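Local coordinates for protein aminopeptidase N (PDB 5DLL) that probably releases single amino acids from the N-termini of intracellular peptides, using a bound zinc ion as its cofactor, at residues 16-21 with 322-327; 22-27 with 142-147; 448-453 with 485-490. All coordinates share one frame; numbering follows the deposited sequence.

Contact 1. Residues 16-21 with 322-327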
loop_
_atom_site.group_PDB
_atom_site.type_symbol
_atom_site.label_atom_id
_atom_site.label_comp_id
_atom_site.label_asym_id
_atom_site.label_seq_id
_atom_site.Cartn_x
_atom_site.Cartn_y
_atom_site.Cartn_z
ATOM N N LYS A 16 -21.926 -6.066 13.183
ATOM C CA LYS A 16 -21.774 -4.895 14.044
ATOM C C LYS A 16 -22.067 -3.641 13.234
ATOM O O LYS A 16 -21.654 -3.544 12.082
ATOM C CB LYS A 16 -20.361 -4.852 14.630
ATOM C CG LYS A 16 -20.125 -5.906 15.706
ATOM C CD LYS A 16 -18.653 -6.251 15.887
ATOM C CE LYS A 16 -18.137 -7.162 14.781
ATOM N NZ LYS A 16 -18.889 -8.444 14.674
ATOM N N TYR A 17 -22.782 -2.689 13.833
ATOM C CA TYR A 17 -23.277 -1.514 13.105
ATOM C C TYR A 17 -22.709 -0.200 13.637
ATOM O O TYR A 17 -22.663 0.020 14.846
ATOM C CB TYR A 17 -24.809 -1.470 13.152
ATOM C CG TYR A 17 -25.471 -2.604 12.401
ATOM C CD1 TYR A 17 -25.649 -2.535 11.018
ATOM C CD2 TYR A 17 -25.909 -3.751 13.066
ATOM C CE1 TYR A 17 -26.245 -3.569 10.320
ATOM C CE2 TYR A 17 -26.505 -4.792 12.374
ATOM C CZ TYR A 17 -26.672 -4.694 11.001
ATOM O OH TYR A 17 -27.266 -5.718 10.302
ATOM N N LEU A 18 -22.303 0.676 12.719
ATOM C CA LEU A 18 -21.735 1.984 13.065
ATOM C C LEU A 18 -22.697 2.853 13.884
ATOM O O LEU A 18 -22.273 3.540 14.815
ATOM C CB LEU A 18 -21.313 2.729 11.790
ATOM C CG LEU A 18 -20.786 4.165 11.930
ATOM C CD1 LEU A 18 -19.613 4.248 12.898
ATOM C CD2 LEU A 18 -20.396 4.723 10.569
ATOM N N LYS A 19 -23.983 2.817 13.535
ATOM C CA LYS A 19 -25.010 3.581 14.255
ATOM C C LYS A 19 -25.225 3.100 15.696
ATOM O O LYS A 19 -25.817 3.816 16.502
ATOM C CB LYS A 19 -26.338 3.546 13.492
ATOM C CG LYS A 19 -27.036 2.194 13.507
ATOM C CD LYS A 19 -28.028 2.066 12.362
ATOM C CE LYS A 19 -28.848 0.791 12.472
ATOM N NZ LYS A 19 -28.008 -0.439 12.422
ATOM N N ASP A 20 -24.751 1.896 16.014
ATOM C CA ASP A 20 -24.831 1.365 17.379
ATOM C C ASP A 20 -23.771 1.916 18.339
ATOM O O ASP A 20 -23.820 1.610 19.532
ATOM C CB ASP A 20 -24.730 -0.167 17.368
ATOM C CG ASP A 20 -25.924 -0.833 16.711
ATOM O OD1 ASP A 20 -26.980 -0.171 16.570
ATOM O OD2 ASP A 20 -25.807 -2.026 16.346
ATOM N N TYR A 21 -22.821 2.710 17.846
ATOM C CA TYR A 21 -21.724 3.169 18.693
ATOM C C TYR A 21 -22.241 3.882 19.945
ATOM O O TYR A 21 -23.070 4.790 19.861
ATOM C CB TYR A 21 -20.742 4.087 17.943
ATOM C CG TYR A 21 -19.715 4.720 18.874
ATOM C CD1 TYR A 21 -18.541 4.039 19.230
ATOM C CD2 TYR A 21 -19.934 5.981 19.433
ATOM C CE1 TYR A 21 -17.615 4.609 20.096
ATOM C CE2 TYR A 21 -19.015 6.552 20.302
ATOM C CZ TYR A 21 -17.861 5.864 20.632
ATOM O OH TYR A 21 -16.962 6.447 21.493
ATOM N N CYS A 322 -8.329 6.618 15.878
ATOM C CA CYS A 322 -9.712 6.399 15.451
ATOM C C CYS A 322 -10.593 6.024 16.649
ATOM O O CYS A 322 -10.165 5.290 17.537
ATOM C CB CYS A 322 -9.788 5.317 14.358
ATOM S SG CYS A 322 -8.951 3.747 14.717
ATOM N N ARG A 323 -11.820 6.545 16.661
ATOM C CA ARG A 323 -12.799 6.273 17.721
ATOM C C ARG A 323 -13.290 4.832 17.660
ATOM O O ARG A 323 -13.445 4.171 18.694
ATOM C CB ARG A 323 -13.985 7.221 17.569
ATOM C CG ARG A 323 -15.043 7.110 18.653
ATOM C CD ARG A 323 -16.320 7.810 18.223
ATOM N NE ARG A 323 -17.031 7.057 17.191
ATOM C CZ ARG A 323 -18.208 7.404 16.674
ATOM N NH1 ARG A 323 -18.834 8.506 17.085
ATOM N NH2 ARG A 323 -18.766 6.640 15.739
ATOM N N ASP A 324 -13.551 4.365 16.441
ATOM C CA ASP A 324 -13.937 2.983 16.185
ATOM C C ASP A 324 -13.283 2.510 14.885
ATOM O O ASP A 324 -12.640 3.298 14.197
ATOM C CB ASP A 324 -15.461 2.867 16.114
ATOM C CG ASP A 324 -16.069 3.782 15.065
ATOM O OD1 ASP A 324 -15.726 3.632 13.871
ATOM O OD2 ASP A 324 -16.892 4.650 15.431
ATOM N N TRP A 325 -13.459 1.239 14.540
ATOM C CA TRP A 325 -12.788 0.668 13.367
ATOM C C TRP A 325 -13.495 0.937 12.030
ATOM O O TRP A 325 -12.995 0.527 10.984
ATOM C CB TRP A 325 -12.577 -0.836 13.561
ATOM C CG TRP A 325 -11.740 -1.152 14.765
ATOM C CD1 TRP A 325 -12.157 -1.745 15.923
ATOM C CD2 TRP A 325 -10.345 -0.872 14.935
ATOM N NE1 TRP A 325 -11.103 -1.860 16.801
ATOM C CE2 TRP A 325 -9.980 -1.331 16.219
ATOM C CE3 TRP A 325 -9.369 -0.282 14.125
ATOM C CZ2 TRP A 325 -8.678 -1.219 16.711
ATOM C CZ3 TRP A 325 -8.074 -0.169 14.614
ATOM C CH2 TRP A 325 -7.740 -0.634 15.896
ATOM N N PHE A 326 -14.642 1.620 12.058
ATOM C CA PHE A 326 -15.282 2.115 10.822
ATOM C C PHE A 326 -14.540 3.365 10.342
ATOM O O PHE A 326 -14.567 3.726 9.160
ATOM C CB PHE A 326 -16.761 2.463 11.055
ATOM C CG PHE A 326 -17.595 1.311 11.548
ATOM C CD1 PHE A 326 -17.745 1.070 12.910
ATOM C CD2 PHE A 326 -18.249 0.478 10.651
ATOM C CE1 PHE A 326 -18.521 0.015 13.366
ATOM C CE2 PHE A 326 -19.028 -0.578 11.098
ATOM C CZ PHE A 326 -19.166 -0.809 12.458
ATOM N N GLN A 327 -13.863 3.999 11.295
ATOM C CA GLN A 327 -13.114 5.225 11.092
ATOM C C GLN A 327 -11.686 4.968 10.573
ATOM O O GLN A 327 -10.797 5.803 10.744
ATOM C CB GLN A 327 -13.077 5.988 12.430
ATOM C CG GLN A 327 -13.966 7.221 12.517
ATOM C CD GLN A 327 -15.432 6.987 12.188
ATOM O OE1 GLN A 327 -15.990 7.628 11.295
ATOM N NE2 GLN A 327 -16.065 6.094 12.923
#
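This is a mixed aromatic, apolar and cation-pi contact that fixes the N-terminal arm of the chain to the catalytic domain, where the loop after strand 321-322 turns into helix 328-346. Strand 16-17 pairs with strand 380-381, and the short 3-10 segment that follows it brings L18 and Y21 against the loop. No hydrogen bond is found between 16-21 and 322-327; the evidence lies in one cation-pi stack and in the packing of L18 on the F326 ring.

The guanidinium of R323 lies flat over one face of the Y21 ring, with centres 3.8 Å apart and planes 7° apart. Both side chains leave with CG anti to the backbone N and meet tip to tip; the bend at chi3 (73°) turns the guanidinium flat onto the ring, and R323 CD lies over the same face, 3.5 Å from Y21 CZ. The stacked cation is held in rotation by D324, whose OD2 lies in the guanidinium plane and accepts side-on from both R323 NE (3.0 Å) and R323 NH2 (2.8 Å), a salt bridge within the loop. Y21 OH is bonded beyond the contact to D148.

L18 covers F326 in a CH-pi contact: its CB stands 3.8 Å from the ring centroid, only 6° off the normal. Beyond it, L18 CD1 reaches F326 CD1 at 3.7 Å and bears on the D324 carboxylate as well. K16 O meets the rim of the same ring near its plane, 3.7 Å from CZ of F326, while Y381 and F387 add edge-to-face packing.

D324 OD1 accepts F326 N at 2.9 Å through its anti lone pair. That bond defines an Asx turn, set just ahead of Q327 at the N-cap of helix 328-346, which carries the zinc ligand E332 of the M1-family HExxH-plus-glutamate site.

Contact 2. Residues 22-27 with 142-147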
loop_
_atom_site.group_PDB
_atom_site.type_symbol
_atom_site.label_atom_id
_atom_site.label_comp_id
_atom_site.label_asym_id
_atom_site.label_seq_id
_atom_site.Cartn_x
_atom_site.Cartn_y
_atom_site.Cartn_z
ATOM N N LYS A 22 -21.751 3.429 21.097
ATOM C CA LYS A 22 -21.927 4.119 22.365
ATOM C C LYS A 22 -20.546 4.301 22.980
ATOM O O LYS A 22 -19.732 3.375 22.940
ATOM C CB LYS A 22 -22.791 3.298 23.323
ATOM C CG LYS A 22 -24.283 3.573 23.243
ATOM C CD LYS A 22 -25.023 2.760 24.297
ATOM C CE LYS A 22 -26.534 2.845 24.137
ATOM N NZ LYS A 22 -27.083 4.160 24.565
ATOM N N PRO A 23 -20.270 5.486 23.555
ATOM C CA PRO A 23 -18.997 5.611 24.257
ATOM C C PRO A 23 -18.933 4.645 25.434
ATOM O O PRO A 23 -19.969 4.296 26.004
ATOM C CB PRO A 23 -18.988 7.065 24.740
ATOM C CG PRO A 23 -20.407 7.507 24.705
ATOM C CD PRO A 23 -21.062 6.727 23.609
ATOM N N SER A 24 -17.728 4.202 25.776
ATOM C CA SER A 24 -17.526 3.346 26.939
ATOM C C SER A 24 -18.037 4.051 28.194
ATOM O O SER A 24 -17.785 5.239 28.377
ATOM C CB SER A 24 -16.044 3.017 27.098
ATOM O OG SER A 24 -15.843 2.104 28.158
ATOM N N ASN A 25 -18.764 3.327 29.043
ATOM C CA ASN A 25 -19.277 3.906 30.290
ATOM C C ASN A 25 -18.193 4.136 31.350
ATOM O O ASN A 25 -18.391 4.916 32.280
ATOM C CB ASN A 25 -20.454 3.085 30.859
ATOM C CG ASN A 25 -20.041 1.716 31.381
ATOM O OD1 ASN A 25 -19.007 1.170 31.002
ATOM N ND2 ASN A 25 -20.866 1.151 32.256
ATOM N N TYR A 26 -17.052 3.465 31.200
ATOM C CA TYR A 26 -15.887 3.699 32.058
ATOM C C TYR A 26 -14.638 3.923 31.206
ATOM O O TYR A 26 -14.537 3.393 30.095
ATOM C CB TYR A 26 -15.702 2.539 33.047
ATOM C CG TYR A 26 -16.685 2.621 34.195
ATOM C CD1 TYR A 26 -16.378 3.344 35.344
ATOM C CD2 TYR A 26 -17.937 2.017 34.118
ATOM C CE1 TYR A 26 -17.280 3.449 36.390
ATOM C CE2 TYR A 26 -18.846 2.119 35.161
ATOM C CZ TYR A 26 -18.513 2.838 36.293
ATOM O OH TYR A 26 -19.400 2.948 37.339
ATOM N N LEU A 27 -13.710 4.726 31.728
ATOM C CA LEU A 27 -12.491 5.104 31.006
ATOM C C LEU A 27 -11.232 4.847 31.827
ATOM O O LEU A 27 -11.282 4.783 33.052
ATOM C CB LEU A 27 -12.543 6.582 30.610
ATOM C CG LEU A 27 -13.462 6.935 29.437
ATOM C CD1 LEU A 27 -13.704 8.438 29.391
ATOM C CD2 LEU A 27 -12.889 6.432 28.115
ATOM N N TYR A 142 -6.702 -8.304 31.123
ATOM C CA TYR A 142 -8.081 -7.828 31.009
ATOM C C TYR A 142 -8.100 -6.315 30.840
ATOM O O TYR A 142 -7.560 -5.590 31.676
ATOM C CB TYR A 142 -8.907 -8.221 32.240
ATOM C CG TYR A 142 -9.327 -9.679 32.283
ATOM C CD1 TYR A 142 -10.448 -10.121 31.588
ATOM C CD2 TYR A 142 -8.615 -10.612 33.033
ATOM C CE1 TYR A 142 -10.841 -11.451 31.629
ATOM C CE2 TYR A 142 -9.003 -11.944 33.079
ATOM C CZ TYR A 142 -10.116 -12.358 32.378
ATOM O OH TYR A 142 -10.508 -13.678 32.422
ATOM N N TYR A 143 -8.733 -5.853 29.767
ATOM C CA TYR A 143 -8.711 -4.441 29.389
ATOM C C TYR A 143 -10.016 -4.031 28.692
ATOM O O TYR A 143 -10.838 -4.882 28.346
ATOM C CB TYR A 143 -7.526 -4.197 28.450
ATOM C CG TYR A 143 -6.989 -2.786 28.493
ATOM C CD1 TYR A 143 -6.257 -2.338 29.591
ATOM C CD2 TYR A 143 -7.206 -1.898 27.441
ATOM C CE1 TYR A 143 -5.763 -1.048 29.643
ATOM C CE2 TYR A 143 -6.715 -0.604 27.488
ATOM C CZ TYR A 143 -5.993 -0.188 28.591
ATOM O OH TYR A 143 -5.499 1.092 28.658
ATOM N N LEU A 144 -10.207 -2.726 28.503
ATOM C CA LEU A 144 -11.227 -2.223 27.576
ATOM C C LEU A 144 -10.589 -2.123 26.189
ATOM O O LEU A 144 -10.140 -1.055 25.763
ATOM C CB LEU A 144 -11.773 -0.868 28.028
ATOM C CG LEU A 144 -12.710 -0.896 29.239
ATOM C CD1 LEU A 144 -12.892 0.511 29.790
ATOM C CD2 LEU A 144 -14.057 -1.520 28.894
ATOM N N ASP A 145 -10.551 -3.258 25.495
ATOM C CA ASP A 145 -9.789 -3.400 24.264
ATOM C C ASP A 145 -10.532 -2.772 23.078
ATOM O O ASP A 145 -11.012 -3.459 22.166
ATOM C CB ASP A 145 -9.475 -4.880 24.031
ATOM C CG ASP A 145 -8.519 -5.110 22.882
ATOM O OD1 ASP A 145 -8.130 -4.136 22.199
ATOM O OD2 ASP A 145 -8.162 -6.280 22.657
ATOM N N ARG A 146 -10.602 -1.444 23.108
ATOM C CA ARG A 146 -11.261 -0.652 22.076
ATOM C C ARG A 146 -10.482 0.652 21.934
ATOM O O ARG A 146 -9.945 1.166 22.921
ATOM C CB ARG A 146 -12.725 -0.375 22.439
ATOM C CG ARG A 146 -12.920 0.260 23.807
ATOM C CD ARG A 146 -14.377 0.257 24.226
ATOM N NE ARG A 146 -15.187 1.216 23.477
ATOM C CZ ARG A 146 -16.507 1.359 23.614
ATOM N NH1 ARG A 146 -17.189 0.599 24.465
ATOM N NH2 ARG A 146 -17.157 2.262 22.885
ATOM N N PRO A 147 -10.421 1.194 20.706
ATOM C CA PRO A 147 -9.513 2.302 20.438
ATOM C C PRO A 147 -9.919 3.659 21.036
ATOM O O PRO A 147 -9.079 4.550 21.116
ATOM C CB PRO A 147 -9.481 2.356 18.909
ATOM C CG PRO A 147 -10.809 1.837 18.480
ATOM C CD PRO A 147 -11.204 0.817 19.511
#
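R146 NH2 is gripped by two hydrogen bonds, one across the contact to K22 O and a second to a residue just beyond the segments, while the neighbouring NE of the same guanidinium is in a salt bridge with D148. The bond to K22 O is 2.8 Å long from R146 NH2, with an N-H...O angle of 153°. The nitrogen lies in the plane of the carbonyl, and the oxygen in turn sits at the edge of the guanidinium, so both partners are well aligned.

R146 starts with CG in the crowded position between its backbone N and carbonyl carbon, and a bend at chi3 (-72°) directs the guanidinium to the backbone of K22. The D148 salt bridge gives the cation another fixed point and restrains its rotation. One face of the guanidinium is covered by S24, whose CB stands 3.7 Å above the plane, displaced toward the rim, while S24 N lies 3.5 Å from R146 NH2.

A second point of touch sets a methyl against oxygens. L144 CD1 packs 3.7 Å from S24 OG and also rests against Y26 O, at 3.3 Å. The hydroxyl of S24 is anti to its own backbone N (chi1 -175°) and donates to Y26 O at 2.7 Å, so the branch of L144 lies beside a polar pair that is already bonded. On the facing loop D145 is the centre of an inverse gamma turn, closed by R146 N to L144 O at 2.7 Å, which sets L144 and R146 side by side toward 22-27.

The contact thus sits where two neighbouring strands of the N-terminal domain begin: 22-27 enters strand 26-36, and the loop holding 142-147 leads into its parallel partner, strand 150-160, while strand 42-52 pairs antiparallel with 26-36 and receives the Y26 side chain.

Contact 3. Residues 448-453 with 485-490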
loop_
_atom_site.group_PDB
_atom_site.type_symbol
_atom_site.label_atom_id
_atom_site.label_comp_id
_atom_site.label_asym_id
_atom_site.label_seq_id
_atom_site.Cartn_x
_atom_site.Cartn_y
_atom_site.Cartn_z
ATOM N N PHE A 448 -19.261 17.720 1.047
ATOM C CA PHE A 448 -18.082 16.887 0.882
ATOM C C PHE A 448 -18.125 15.636 1.773
ATOM O O PHE A 448 -17.623 14.583 1.381
ATOM C CB PHE A 448 -16.829 17.705 1.178
ATOM C CG PHE A 448 -15.558 16.971 0.899
ATOM C CD1 PHE A 448 -15.062 16.897 -0.390
ATOM C CD2 PHE A 448 -14.864 16.344 1.920
ATOM C CE1 PHE A 448 -13.890 16.217 -0.657
ATOM C CE2 PHE A 448 -13.691 15.660 1.660
ATOM C CZ PHE A 448 -13.204 15.598 0.369
ATOM N N LYS A 449 -18.726 15.753 2.960
ATOM C CA LYS A 449 -18.858 14.620 3.895
ATOM C C LYS A 449 -19.567 13.403 3.293
ATOM O O LYS A 449 -19.340 12.268 3.722
ATOM C CB LYS A 449 -19.580 15.058 5.175
ATOM C CG LYS A 449 -18.688 15.849 6.113
ATOM C CD LYS A 449 -19.465 16.485 7.249
ATOM C CE LYS A 449 -18.544 17.308 8.130
ATOM N NZ LYS A 449 -19.292 18.062 9.168
ATOM N N ARG A 450 -20.416 13.653 2.298
ATOM C CA ARG A 450 -21.121 12.607 1.554
ATOM C C ARG A 450 -20.184 11.594 0.856
ATOM O O ARG A 450 -20.618 10.493 0.511
ATOM C CB ARG A 450 -22.070 13.271 0.540
ATOM C CG ARG A 450 -22.958 12.344 -0.278
ATOM C CD ARG A 450 -23.806 11.421 0.581
ATOM N NE ARG A 450 -24.577 10.485 -0.237
ATOM C CZ ARG A 450 -25.169 9.385 0.223
ATOM N NH1 ARG A 450 -25.089 9.058 1.511
ATOM N NH2 ARG A 450 -25.845 8.602 -0.615
ATOM N N TRP A 451 -18.914 11.960 0.652
ATOM C CA TRP A 451 -17.893 11.025 0.138
ATOM C C TRP A 451 -17.661 9.809 1.051
ATOM O O TRP A 451 -17.353 8.713 0.572
ATOM C CB TRP A 451 -16.550 11.739 -0.073
ATOM C CG TRP A 451 -16.431 12.487 -1.371
ATOM C CD1 TRP A 451 -16.502 13.839 -1.551
ATOM C CD2 TRP A 451 -16.198 11.921 -2.669
ATOM N NE1 TRP A 451 -16.338 14.149 -2.879
ATOM C CE2 TRP A 451 -16.151 12.991 -3.587
ATOM C CE3 TRP A 451 -16.036 10.613 -3.145
ATOM C CZ2 TRP A 451 -15.945 12.794 -4.959
ATOM C CZ3 TRP A 451 -15.828 10.419 -4.508
ATOM C CH2 TRP A 451 -15.785 11.505 -5.397
ATOM N N TYR A 452 -17.792 10.014 2.358
ATOM C CA TYR A 452 -17.600 8.936 3.334
ATOM C C TYR A 452 -18.733 7.910 3.331
ATOM O O TYR A 452 -18.496 6.725 3.581
ATOM C CB TYR A 452 -17.392 9.519 4.738
ATOM C CG TYR A 452 -16.037 10.166 4.873
ATOM C CD1 TYR A 452 -14.927 9.419 5.255
ATOM C CD2 TYR A 452 -15.851 11.511 4.572
ATOM C CE1 TYR A 452 -13.672 9.996 5.355
ATOM C CE2 TYR A 452 -14.598 12.098 4.670
ATOM C CZ TYR A 452 -13.512 11.336 5.063
ATOM O OH TYR A 452 -12.264 11.904 5.166
ATOM N N ALA A 453 -19.947 8.367 3.029
ATOM C CA ALA A 453 -21.138 7.512 3.041
ATOM C C ALA A 453 -21.407 6.817 1.701
ATOM O O ALA A 453 -21.890 5.683 1.679
ATOM C CB ALA A 453 -22.357 8.322 3.464
ATOM N N ALA A 485 -24.564 -2.903 -5.203
ATOM C CA ALA A 485 -25.137 -3.971 -4.388
ATOM C C ALA A 485 -25.446 -3.504 -2.957
ATOM O O ALA A 485 -26.501 -3.836 -2.405
ATOM C CB ALA A 485 -24.199 -5.170 -4.364
ATOM N N ASP A 486 -24.531 -2.729 -2.372
ATOM C CA ASP A 486 -24.675 -2.257 -0.986
ATOM C C ASP A 486 -25.724 -1.147 -0.818
ATOM O O ASP A 486 -26.387 -1.066 0.221
ATOM C CB ASP A 486 -23.320 -1.813 -0.411
ATOM C CG ASP A 486 -22.647 -0.732 -1.243
ATOM O OD1 ASP A 486 -22.499 -0.920 -2.471
ATOM O OD2 ASP A 486 -22.250 0.297 -0.663
ATOM N N GLN A 487 -25.871 -0.297 -1.833
ATOM C CA GLN A 487 -26.923 0.721 -1.840
ATOM C C GLN A 487 -27.206 1.238 -3.249
ATOM O O GLN A 487 -26.291 1.383 -4.062
ATOM C CB GLN A 487 -26.558 1.891 -0.922
ATOM C CG GLN A 487 -25.156 2.441 -1.128
ATOM C CD GLN A 487 -25.008 3.882 -0.676
ATOM O OE1 GLN A 487 -24.206 4.633 -1.228
ATOM N NE2 GLN A 487 -25.784 4.276 0.325
ATOM N N LYS A 488 -28.480 1.517 -3.520
ATOM C CA LYS A 488 -28.922 1.996 -4.835
ATOM C C LYS A 488 -29.243 3.497 -4.875
ATOM O O LYS A 488 -29.259 4.101 -5.952
ATOM C CB LYS A 488 -30.122 1.164 -5.302
ATOM C CG LYS A 488 -29.724 -0.237 -5.756
ATOM C CD LYS A 488 -30.522 -1.339 -5.079
ATOM C CE LYS A 488 -29.817 -2.682 -5.214
ATOM N NZ LYS A 488 -30.518 -3.762 -4.466
ATOM N N GLU A 489 -29.490 4.088 -3.707
ATOM C CA GLU A 489 -29.716 5.533 -3.581
ATOM C C GLU A 489 -28.391 6.306 -3.668
ATOM O O GLU A 489 -27.433 5.983 -2.958
ATOM C CB GLU A 489 -30.463 5.861 -2.274
ATOM C CG GLU A 489 -29.742 5.535 -0.957
ATOM C CD GLU A 489 -29.947 4.105 -0.465
ATOM O OE1 GLU A 489 -29.952 3.896 0.767
ATOM O OE2 GLU A 489 -30.098 3.188 -1.300
ATOM N N LYS A 490 -28.340 7.318 -4.540
ATOM C CA LYS A 490 -27.108 8.078 -4.811
ATOM C C LYS A 490 -27.357 9.592 -4.888
ATOM O O LYS A 490 -28.497 10.037 -5.025
ATOM C CB LYS A 490 -26.462 7.599 -6.116
ATOM C CG LYS A 490 -26.191 6.101 -6.186
ATOM C CD LYS A 490 -25.062 5.669 -5.262
ATOM C CE LYS A 490 -25.075 4.164 -5.044
ATOM N NZ LYS A 490 -23.918 3.697 -4.236
#
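The short, weakly bonded helix at 450-453, where the catalytic domain gives way to the Ig-like one, faces the loop that links strands 472-480 and 495-502 of the Ig-like domain. The contact is a surface one, and no hydrogen bond is found between the two segments.

R450 makes the main approach. Its CG is anti to the backbone N and the chain bends at chi2 (55°), sending the guanidinium toward the loop edge-on. R450 NH2 comes to 3.9 Å from E489 O, which lies near the guanidinium plane, and to 4.4 Å from K490 CA at the same edge. NH2 also makes a weak bond to Q454.

Q487 reaches back from the crowded first-torsion position with an otherwise extended chain, putting its OE1 3.9 Å from A453 O. That amide oxygen is occupied by donors: S455 N bonds to it, and K490 NZ meets it at 3.2 Å from above the carbonyl plane, 28° out of it. K490 NZ also donates to S455 O, so S455 ties the loop to the end of the helix, whereas its bond to T484 OG1 stays within the loop.

E489 OE1 and the like-charged K490 NZ both stand 6.4 Å from R450 NH2, so their effects may largely offset. The cation lies near a carbonyl without a bond across, and the firmer bonds are those with S455 at the domain junction.

Contacts 1 and 2 are partly buried and adjoin each other, with centres about 13 Å apart; contact 3 lies at the surface, about 17 Å between centres from contact 1 and 30 Å from contact 2. Along the chain, contact 2 is nested inside the loop closed by contact 1, and contact 3 follows in series. D148 joins the first two, bonding Y21 of one and R146 of the other, and Y21 CE1 packs 3.7 Å from R146 NH2. An arginine takes part in all three, differently: stacked on a ring at the catalytic domain, bonded to a carbonyl in the N-terminal domain, and merely near one at the Ig-like junction.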